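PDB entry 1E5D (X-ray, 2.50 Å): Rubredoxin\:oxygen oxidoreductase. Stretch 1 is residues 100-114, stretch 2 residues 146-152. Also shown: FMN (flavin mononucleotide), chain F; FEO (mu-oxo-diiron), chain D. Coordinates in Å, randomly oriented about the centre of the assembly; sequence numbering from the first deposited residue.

Stretch 1, residues 100-114: IFTSSLGQKAMESHF
Stretch 2, residues 146-152: HWPDSMV

Contact between residues 100-114 and 146-152 of rubredoxin:oxygen oxidoreductase, two segments of one chain that bury 380 Å² between them. Stretch 1 enters in a β-strand already under way at Ile-100 and turns into a helix spanning 104-114, held by bonds such as Ala-109 N to Leu-105 O (3.0 Å) and Met-110 N to Gly-106 O (2.7 Å). Stretch 2 is loop and turn until strand begins at Met-151, and it packs beside the helix in broadly reversed order, Trp-147 near His-113, Pro-148 and Asp-149 by Leu-105 and Gly-106, Met-151 by Phe-101 to Ser-103; the backbones come closest at Gly-106 and Asp-149, whose CA atoms lie 4.2 Å apart.

Stretch 2 opens at His-146, which follows a cis peptide bond and makes no contact with stretch 1. Its side chain (chi1 p, chi2 97°) serves the metal site instead: His-146 NE2 binds FE2 of the mu-oxo-diiron group at 2.1 Å. Trp-147 has phi/psi -120/163 and chi1 m with chi2 12°. Its CA-to-CB bond points sideways, but the indole reaches both the flavin, with Trp-147 NE1 3.2 Å from FMN C9, and the last turn of the helix. There Trp-147 CZ3 comes within 3.7 Å of His-113 CE1. The two rings meet rim to rim, centroids 5.8 Å apart and planes at 34°, so neither covers the face of the other. His-113 (chi1 m, chi2 83°) is steadied by its own helix, its ND1 donating to Ala-109 O at 3.1 Å.

Trp-147 to Ser-150 form a type I β-turn, closed by Ser-150 N donating to Trp-147 O at 3.2 Å. At its second position Pro-148 (-58/-31, C-gamma exo) meets Leu-105, whose m,t rotamer brings CD1 to 3.7 Å from Pro-148 CB, an apolar contact, and to 3.3 Å from Pro-148 O.

Asp-149 (-80/-13, chi1 p, chi2 82°) has the largest covered area of either stretch. Its CB lies 3.3 Å from Gly-106 CA, an approach made over a residue with no side chain; an ideal CB on Gly-106 would stand 3.8 Å from Asp-149 CB but only 2.2 Å from Thr-102 OG1, a clash within stretch 1. Asp-149 OD2 passes 3.9 Å from Ala-109 CB, while OD1 is hydrogen-bonded elsewhere in the structure. The backbone carbonyl makes the one direct hydrogen bond across the contact: Ser-103 OG donates to Asp-149 O at 2.7 Å. Ser-103 (chi1 p) is also the N-cap, its OG accepting from Gly-106 N at 2.6 Å, so one hydroxyl both caps the helix and ties it to the turn. Water 1 adds a second link, accepting from Ser-103 N at 3.0 Å and donating to Asp-149 O at 3.2 Å.

Ser-150 (-51/131, chi1 t) points away. Met-151 (-150/159) turns back toward stretch 1 in a p,t,t rotamer, laying Met-151 SD 3.9 Å from Ser-103 CB and Met-151 CE 4.0 Å from Thr-102 CA, a van der Waals contact along the strand. Val-152 continues the strand out of reach.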

ATOM      1  N   ILE A 100      -9.601  -7.188 -39.939  1.00 25.66           N
ATOM      2  CA  ILE A 100      -9.408  -6.630 -38.617  1.00 20.82           C
ATOM      3  C   ILE A 100      -8.562  -5.370 -38.753  1.00 18.19           C
ATOM      4  O   ILE A 100      -7.404  -5.492 -39.162  1.00 23.39           O
ATOM      5  CB  ILE A 100      -8.701  -7.600 -37.662  1.00 21.96           C
ATOM      6  CG1 ILE A 100      -9.461  -8.903 -37.416  1.00 21.77           C
ATOM      7  CG2 ILE A 100      -8.392  -6.899 -36.345  1.00 19.64           C
ATOM      8  CD1 ILE A 100      -8.666  -9.959 -36.679  1.00 38.43           C
ATOM      9  N   PHE A 101      -9.148  -4.228 -38.430  1.00 19.68           N
ATOM     10  CA  PHE A 101      -8.403  -2.977 -38.501  1.00 27.74           C
ATOM     11  C   PHE A 101      -7.838  -2.559 -37.147  1.00 28.53           C
ATOM     12  O   PHE A 101      -8.580  -2.489 -36.168  1.00 38.88           O
ATOM     13  CB  PHE A 101      -9.292  -1.861 -39.059  1.00 30.29           C
ATOM     14  CG  PHE A 101      -9.695  -2.144 -40.501  1.00 29.41           C
ATOM     15  CD1 PHE A 101      -8.836  -1.833 -41.536  1.00 26.55           C
ATOM     16  CD2 PHE A 101     -10.920  -2.722 -40.782  1.00 29.06           C
ATOM     17  CE1 PHE A 101      -9.196  -2.093 -42.841  1.00 19.83           C
ATOM     18  CE2 PHE A 101     -11.291  -2.975 -42.084  1.00 26.89           C
ATOM     19  CZ  PHE A 101     -10.425  -2.657 -43.106  1.00 21.41           C
ATOM     20  N   THR A 102      -6.539  -2.283 -37.125  1.00 21.48           N
ATOM     21  CA  THR A 102      -5.861  -1.812 -35.931  1.00 23.69           C
ATOM     22  C   THR A 102      -4.721  -0.867 -36.295  1.00 26.30           C
ATOM     23  O   THR A 102      -4.247  -0.797 -37.428  1.00 23.09           O
ATOM     24  CB  THR A 102      -5.317  -2.979 -35.082  1.00 19.69           C
ATOM     25  OG1 THR A 102      -4.956  -2.479 -33.790  1.00 17.79           O
ATOM     26  CG2 THR A 102      -4.055  -3.557 -35.695  1.00 13.11           C
ATOM     27  N   SER A 103      -4.275  -0.097 -35.299  1.00 22.15           N
ATOM     28  CA  SER A 103      -3.164   0.810 -35.570  1.00 19.09           C
ATOM     29  C   SER A 103      -1.891  -0.000 -35.773  1.00 21.52           C
ATOM     30  O   SER A 103      -1.797  -1.194 -35.483  1.00 21.61           O
ATOM     31  CB  SER A 103      -2.977   1.809 -34.434  1.00 17.83           C
ATOM     32  OG  SER A 103      -2.396   1.181 -33.301  1.00 19.05           O
ATOM     33  N   SER A 104      -0.866   0.676 -36.290  1.00 23.80           N
ATOM     34  CA  SER A 104       0.388  -0.052 -36.496  1.00 27.68           C
ATOM     35  C   SER A 104       0.933  -0.509 -35.152  1.00 27.19           C
ATOM     36  O   SER A 104       1.341  -1.654 -34.967  1.00 30.83           O
ATOM     37  CB  SER A 104       1.378   0.833 -37.244  1.00 27.14           C
ATOM     38  OG  SER A 104       2.587   0.960 -36.520  1.00 45.78           O
ATOM     39  N   LEU A 105       0.931   0.400 -34.177  1.00 28.18           N
ATOM     40  CA  LEU A 105       1.380  -0.012 -32.838  1.00 28.35           C
ATOM     41  C   LEU A 105       0.375  -0.998 -32.258  1.00 25.18           C
ATOM     42  O   LEU A 105       0.738  -1.926 -31.541  1.00 26.19           O
ATOM     43  CB  LEU A 105       1.611   1.196 -31.934  1.00 22.46           C
ATOM     44  CG  LEU A 105       2.915   1.948 -32.257  1.00 25.35           C
ATOM     45  CD1 LEU A 105       3.014   3.254 -31.497  1.00 19.43           C
ATOM     46  CD2 LEU A 105       4.107   1.053 -31.957  1.00 26.06           C
ATOM     47  N   GLY A 106      -0.899  -0.827 -32.611  1.00 17.96           N
ATOM     48  CA  GLY A 106      -1.881  -1.839 -32.259  1.00 24.40           C
ATOM     49  C   GLY A 106      -1.566  -3.216 -32.793  1.00 25.37           C
ATOM     50  O   GLY A 106      -1.758  -4.250 -32.146  1.00 27.60           O
ATOM     51  N   GLN A 107      -1.066  -3.322 -34.030  1.00 24.89           N
ATOM     52  CA  GLN A 107      -0.876  -4.706 -34.503  1.00 29.01           C
ATOM     53  C   GLN A 107       0.279  -5.332 -33.729  1.00 22.47           C
ATOM     54  O   GLN A 107       0.347  -6.534 -33.481  1.00 13.80           O
ATOM     55  CB  GLN A 107      -0.678  -4.718 -36.010  1.00 31.48           C
ATOM     56  CG  GLN A 107       0.733  -5.047 -36.471  1.00 39.32           C
ATOM     57  CD  GLN A 107       0.895  -6.534 -36.737  1.00 44.18           C
ATOM     58  OE1 GLN A 107       0.083  -7.137 -37.438  1.00 77.30           O
ATOM     59  NE2 GLN A 107       1.946  -7.104 -36.162  1.00 35.54           N
ATOM     60  N   LYS A 108       1.195  -4.449 -33.335  1.00 20.87           N
ATOM     61  CA  LYS A 108       2.327  -4.869 -32.520  1.00 28.59           C
ATOM     62  C   LYS A 108       1.822  -5.492 -31.221  1.00 27.83           C
ATOM     63  O   LYS A 108       2.096  -6.643 -30.887  1.00 26.39           O
ATOM     64  CB  LYS A 108       3.236  -3.680 -32.228  1.00 35.36           C
ATOM     65  CG  LYS A 108       4.687  -3.825 -32.635  1.00 45.32           C
ATOM     66  CD  LYS A 108       4.909  -3.593 -34.117  1.00 56.29           C
ATOM     67  CE  LYS A 108       5.910  -4.588 -34.684  1.00 69.73           C
ATOM     68  NZ  LYS A 108       5.281  -5.581 -35.601  1.00 75.36           N
ATOM     69  N   ALA A 109       1.061  -4.688 -30.478  1.00 21.27           N
ATOM     70  CA  ALA A 109       0.512  -5.163 -29.213  1.00 18.73           C
ATOM     71  C   ALA A 109      -0.396  -6.359 -29.457  1.00 24.43           C
ATOM     72  O   ALA A 109      -0.565  -7.242 -28.611  1.00 22.05           O
ATOM     73  CB  ALA A 109      -0.220  -4.030 -28.518  1.00  6.05           C
ATOM     74  N   MET A 110      -1.012  -6.409 -30.644  1.00 21.76           N
ATOM     75  CA  MET A 110      -1.931  -7.529 -30.860  1.00 19.11           C
ATOM     76  C   MET A 110      -1.161  -8.840 -30.906  1.00 23.63           C
ATOM     77  O   MET A 110      -1.683  -9.901 -30.548  1.00 18.68           O
ATOM     78  CB  MET A 110      -2.738  -7.311 -32.128  1.00 18.37           C
ATOM     79  CG  MET A 110      -3.888  -8.289 -32.312  1.00 14.24           C
ATOM     80  SD  MET A 110      -4.776  -7.920 -33.845  1.00 26.06           S
ATOM     81  CE  MET A 110      -5.576  -6.383 -33.371  1.00 24.01           C
ATOM     82  N   GLU A 111       0.105  -8.816 -31.335  1.00 27.86           N
ATOM     83  CA  GLU A 111       0.810 -10.100 -31.366  1.00 36.41           C
ATOM     84  C   GLU A 111       1.331 -10.497 -29.985  1.00 30.72           C
ATOM     85  O   GLU A 111       1.240 -11.681 -29.645  1.00 23.06           O
ATOM     86  CB  GLU A 111       1.966 -10.104 -32.364  1.00 43.48           C
ATOM     87  CG  GLU A 111       2.139  -8.828 -33.164  1.00 60.20           C
ATOM     88  CD  GLU A 111       3.390  -8.853 -34.027  1.00 72.23           C
ATOM     89  OE1 GLU A 111       4.461  -8.446 -33.525  1.00 89.69           O
ATOM     90  OE2 GLU A 111       3.302  -9.279 -35.200  1.00 67.94           O
ATOM     91  N   SER A 112       1.860  -9.559 -29.202  1.00 20.00           N
ATOM     92  CA  SER A 112       2.405  -9.917 -27.891  1.00 22.20           C
ATOM     93  C   SER A 112       1.321 -10.210 -26.861  1.00 18.67           C
ATOM     94  O   SER A 112       1.591 -10.735 -25.785  1.00 24.18           O
ATOM     95  CB  SER A 112       3.314  -8.797 -27.389  1.00 19.20           C
ATOM     96  OG  SER A 112       2.614  -7.564 -27.374  1.00 29.96           O
ATOM     97  N   HIS A 113       0.079  -9.876 -27.183  1.00 17.52           N
ATOM     98  CA  HIS A 113      -1.050 -10.275 -26.359  1.00 22.56           C
ATOM     99  C   HIS A 113      -1.650 -11.586 -26.874  1.00 26.09           C
ATOM    100  O   HIS A 113      -1.985 -12.466 -26.076  1.00 30.37           O
ATOM    101  CB  HIS A 113      -2.155  -9.227 -26.340  1.00 19.82           C
ATOM    102  CG  HIS A 113      -2.012  -8.095 -25.384  1.00 24.02           C
ATOM    103  ND1 HIS A 113      -1.269  -6.965 -25.627  1.00 21.90           N
ATOM    104  CD2 HIS A 113      -2.547  -7.914 -24.150  1.00 28.91           C
ATOM    105  CE1 HIS A 113      -1.343  -6.146 -24.599  1.00 28.99           C
ATOM    106  NE2 HIS A 113      -2.116  -6.701 -23.680  1.00 30.01           N
ATOM    107  N   PHE A 114      -1.819 -11.724 -28.194  1.00 22.79           N
ATOM    108  CA  PHE A 114      -2.617 -12.864 -28.658  1.00 22.96           C
ATOM    109  C   PHE A 114      -1.774 -13.903 -29.389  1.00 24.16           C
ATOM    110  O   PHE A 114      -2.218 -15.049 -29.476  1.00 16.36           O
ATOM    111  CB  PHE A 114      -3.773 -12.421 -29.561  1.00 18.61           C
ATOM    112  CG  PHE A 114      -4.840 -11.651 -28.790  1.00 21.43           C
ATOM    113  CD1 PHE A 114      -5.685 -12.307 -27.913  1.00 21.15           C
ATOM    114  CD2 PHE A 114      -4.986 -10.283 -28.947  1.00 15.12           C
ATOM    115  CE1 PHE A 114      -6.660 -11.618 -27.212  1.00 20.14           C
ATOM    116  CE2 PHE A 114      -5.958  -9.585 -28.260  1.00 16.02           C
ATOM    117  CZ  PHE A 114      -6.800 -10.257 -27.390  1.00 18.67           C
ATOM    118  N   HIS A 146      -4.173   5.870 -23.794  1.00 22.74           N
ATOM    119  CA  HIS A 146      -3.078   5.919 -22.843  1.00 17.21           C
ATOM    120  C   HIS A 146      -2.019   4.863 -23.114  1.00 16.60           C
ATOM    121  O   HIS A 146      -1.094   4.686 -22.326  1.00 21.61           O
ATOM    122  CB  HIS A 146      -3.633   5.707 -21.429  1.00 13.69           C
ATOM    123  CG  HIS A 146      -4.280   4.357 -21.329  1.00 15.26           C
ATOM    124  ND1 HIS A 146      -3.651   3.245 -20.827  1.00 13.28           N
ATOM    125  CD2 HIS A 146      -5.517   3.959 -21.690  1.00 19.92           C
ATOM    126  CE1 HIS A 146      -4.480   2.215 -20.875  1.00 21.50           C
ATOM    127  NE2 HIS A 146      -5.623   2.622 -21.397  1.00 24.12           N
ATOM    128  N   TRP A 147      -2.128   4.148 -24.223  1.00 23.80           N
ATOM    129  CA  TRP A 147      -1.097   3.208 -24.659  1.00 25.13           C
ATOM    130  C   TRP A 147      -0.565   3.618 -26.033  1.00 25.52           C
ATOM    131  O   TRP A 147      -1.182   4.404 -26.752  1.00 32.60           O
ATOM    132  CB  TRP A 147      -1.637   1.786 -24.730  1.00 21.77           C
ATOM    133  CG  TRP A 147      -1.666   1.013 -23.458  1.00 23.90           C
ATOM    134  CD1 TRP A 147      -1.479   1.474 -22.186  1.00 24.81           C
ATOM    135  CD2 TRP A 147      -1.906  -0.399 -23.342  1.00 18.73           C
ATOM    136  NE1 TRP A 147      -1.584   0.442 -21.280  1.00 24.91           N
ATOM    137  CE2 TRP A 147      -1.847  -0.720 -21.968  1.00 23.87           C
ATOM    138  CE3 TRP A 147      -2.163  -1.415 -24.261  1.00 10.28           C
ATOM    139  CZ2 TRP A 147      -2.039  -2.021 -21.505  1.00 17.42           C
ATOM    140  CZ3 TRP A 147      -2.352  -2.706 -23.807  1.00 15.29           C
ATOM    141  CH2 TRP A 147      -2.288  -2.992 -22.436  1.00 16.80           C
ATOM    142  N   PRO A 148       0.588   3.105 -26.445  1.00 23.77           N
ATOM    143  CA  PRO A 148       1.097   3.434 -27.776  1.00 23.60           C
ATOM    144  C   PRO A 148       0.130   3.069 -28.901  1.00 22.62           C
ATOM    145  O   PRO A 148       0.150   3.760 -29.919  1.00 34.03           O
ATOM    146  CB  PRO A 148       2.346   2.562 -27.914  1.00 16.98           C
ATOM    147  CG  PRO A 148       2.730   2.195 -26.525  1.00 18.05           C
ATOM    148  CD  PRO A 148       1.483   2.215 -25.695  1.00 19.02           C
ATOM    149  N   ASP A 149      -0.678   2.030 -28.762  1.00 21.84           N
ATOM    150  CA  ASP A 149      -1.527   1.531 -29.836  1.00 24.05           C
ATOM    151  C   ASP A 149      -2.802   2.341 -30.027  1.00 27.42           C
ATOM    152  O   ASP A 149      -3.505   2.193 -31.026  1.00 25.02           O
ATOM    153  CB  ASP A 149      -1.927   0.073 -29.573  1.00 27.16           C
ATOM    154  CG  ASP A 149      -2.406  -0.162 -28.153  1.00 34.49           C
ATOM    155  OD1 ASP A 149      -3.591   0.114 -27.874  1.00 23.81           O
ATOM    156  OD2 ASP A 149      -1.606  -0.619 -27.309  1.00 51.17           O
ATOM    157  N   SER A 150      -3.110   3.187 -29.057  1.00 27.56           N
ATOM    158  CA  SER A 150      -4.325   3.985 -29.073  1.00 24.54           C
ATOM    159  C   SER A 150      -4.545   4.752 -30.370  1.00 27.38           C
ATOM    160  O   SER A 150      -3.678   5.458 -30.892  1.00 34.35           O
ATOM    161  CB  SER A 150      -4.281   4.972 -27.894  1.00 20.75           C
ATOM    162  OG  SER A 150      -5.413   5.822 -27.895  1.00 26.28           O
ATOM    163  N   MET A 151      -5.756   4.633 -30.898  1.00 23.66           N
ATOM    164  CA  MET A 151      -6.209   5.409 -32.036  1.00 25.52           C
ATOM    165  C   MET A 151      -7.711   5.630 -31.936  1.00 25.34           C
ATOM    166  O   MET A 151      -8.392   4.882 -31.238  1.00 23.55           O
ATOM    167  CB  MET A 151      -5.881   4.714 -33.356  1.00 23.91           C
ATOM    168  CG  MET A 151      -6.960   3.714 -33.742  1.00 28.86           C
ATOM    169  SD  MET A 151      -6.646   2.949 -35.343  1.00 33.23           S
ATOM    170  CE  MET A 151      -7.796   1.581 -35.271  1.00 16.93           C
ATOM    171  N   VAL A 152      -8.233   6.648 -32.613  1.00 25.22           N
ATOM    172  CA  VAL A 152      -9.676   6.885 -32.505  1.00 20.18           C
ATOM    173  C   VAL A 152     -10.309   6.877 -33.888  1.00 27.78           C
ATOM    174  O   VAL A 152      -9.600   6.944 -34.896  1.00 32.65           O
ATOM    175  CB  VAL A 152      -9.958   8.199 -31.764  1.00 23.01           C
ATOM    176  CG1 VAL A 152      -9.188   8.228 -30.445  1.00 15.85           C
ATOM    177  CG2 VAL A 152      -9.583   9.401 -32.616  1.00 20.61           C
TER
HETATM  178  N1  FMN F 403       3.792  -0.592 -19.936  1.00 14.84           N
HETATM  179  C2  FMN F 403       5.039  -0.159 -19.794  1.00 15.08           C
HETATM  180  O2  FMN F 403       5.962  -0.684 -20.354  1.00 23.10           O
HETATM  181  N3  FMN F 403       5.304   1.109 -19.218  1.00  9.92           N
HETATM  182  C4  FMN F 403       4.323   1.806 -18.550  1.00  8.95           C
HETATM  183  O4  FMN F 403       4.678   2.776 -17.915  1.00 18.51           O
HETATM  184  C4A FMN F 403       3.041   1.134 -18.393  1.00  6.79           C
HETATM  185  N5  FMN F 403       1.997   1.781 -17.821  1.00 12.64           N
HETATM  186  C5A FMN F 403       0.796   1.138 -17.770  1.00  9.81           C
HETATM  187  C6  FMN F 403      -0.197   1.653 -16.900  1.00 11.84           C
HETATM  188  C7  FMN F 403      -1.479   1.152 -16.947  1.00  7.83           C
HETATM  189  C7M FMN F 403      -2.600   1.813 -16.188  1.00  7.80           C
HETATM  190  C8  FMN F 403      -1.733  -0.102 -17.598  1.00 10.23           C
HETATM  191  C8M FMN F 403      -3.136  -0.645 -17.707  1.00  6.57           C
HETATM  192  C9  FMN F 403      -0.729  -0.675 -18.387  1.00  7.58           C
HETATM  193  C9A FMN F 403       0.559  -0.133 -18.354  1.00  8.97           C
HETATM  194  N10 FMN F 403       1.652  -0.733 -19.048  1.00 15.26           N
HETATM  195  C10 FMN F 403       2.861  -0.165 -19.041  1.00  8.88           C
HETATM  196  C1' FMN F 403       1.406  -2.003 -19.777  1.00  7.21           C
HETATM  197  C2' FMN F 403       1.487  -3.230 -18.839  1.00  9.80           C
HETATM  198  O2' FMN F 403       2.801  -3.282 -18.288  1.00 13.13           O
HETATM  199  C3' FMN F 403       1.262  -4.470 -19.686  1.00  7.99           C
HETATM  200  O3' FMN F 403      -0.118  -4.495 -20.055  1.00 14.14           O
HETATM  201  C4' FMN F 403       1.552  -5.733 -18.859  1.00 13.56           C
HETATM  202  O4' FMN F 403       1.425  -6.908 -19.674  1.00 23.44           O
HETATM  203  C5' FMN F 403       0.517  -5.781 -17.743  1.00  8.33           C
HETATM  204  O5' FMN F 403       0.863  -7.004 -16.830  1.00 17.66           O
HETATM  205  P   FMN F 403      -0.161  -7.652 -15.923  1.00 17.19           P
HETATM  206  O1P FMN F 403       0.668  -8.554 -15.001  1.00 10.34           O
HETATM  207  O2P FMN F 403      -1.021  -6.729 -15.341  1.00 12.02           O
HETATM  208  O3P FMN F 403      -1.008  -8.539 -16.714  1.00 13.97           O
HETATM  209 FE1  FEO D 404     -10.424   0.632 -21.098  1.00 11.81          FE
HETATM  210 FE2  FEO D 404      -7.129   1.184 -21.465  1.00 15.50          FE
HETATM  211  O   FEO D 404      -8.926  -0.177 -21.500  1.00 24.07           O
HETATM  212  O   HOH W   1      -5.069  -0.276 -32.412  1.00 50.12           O
HETATM  213  O   HOH W   2     -11.367  -0.376 -23.100  1.00 23.72           O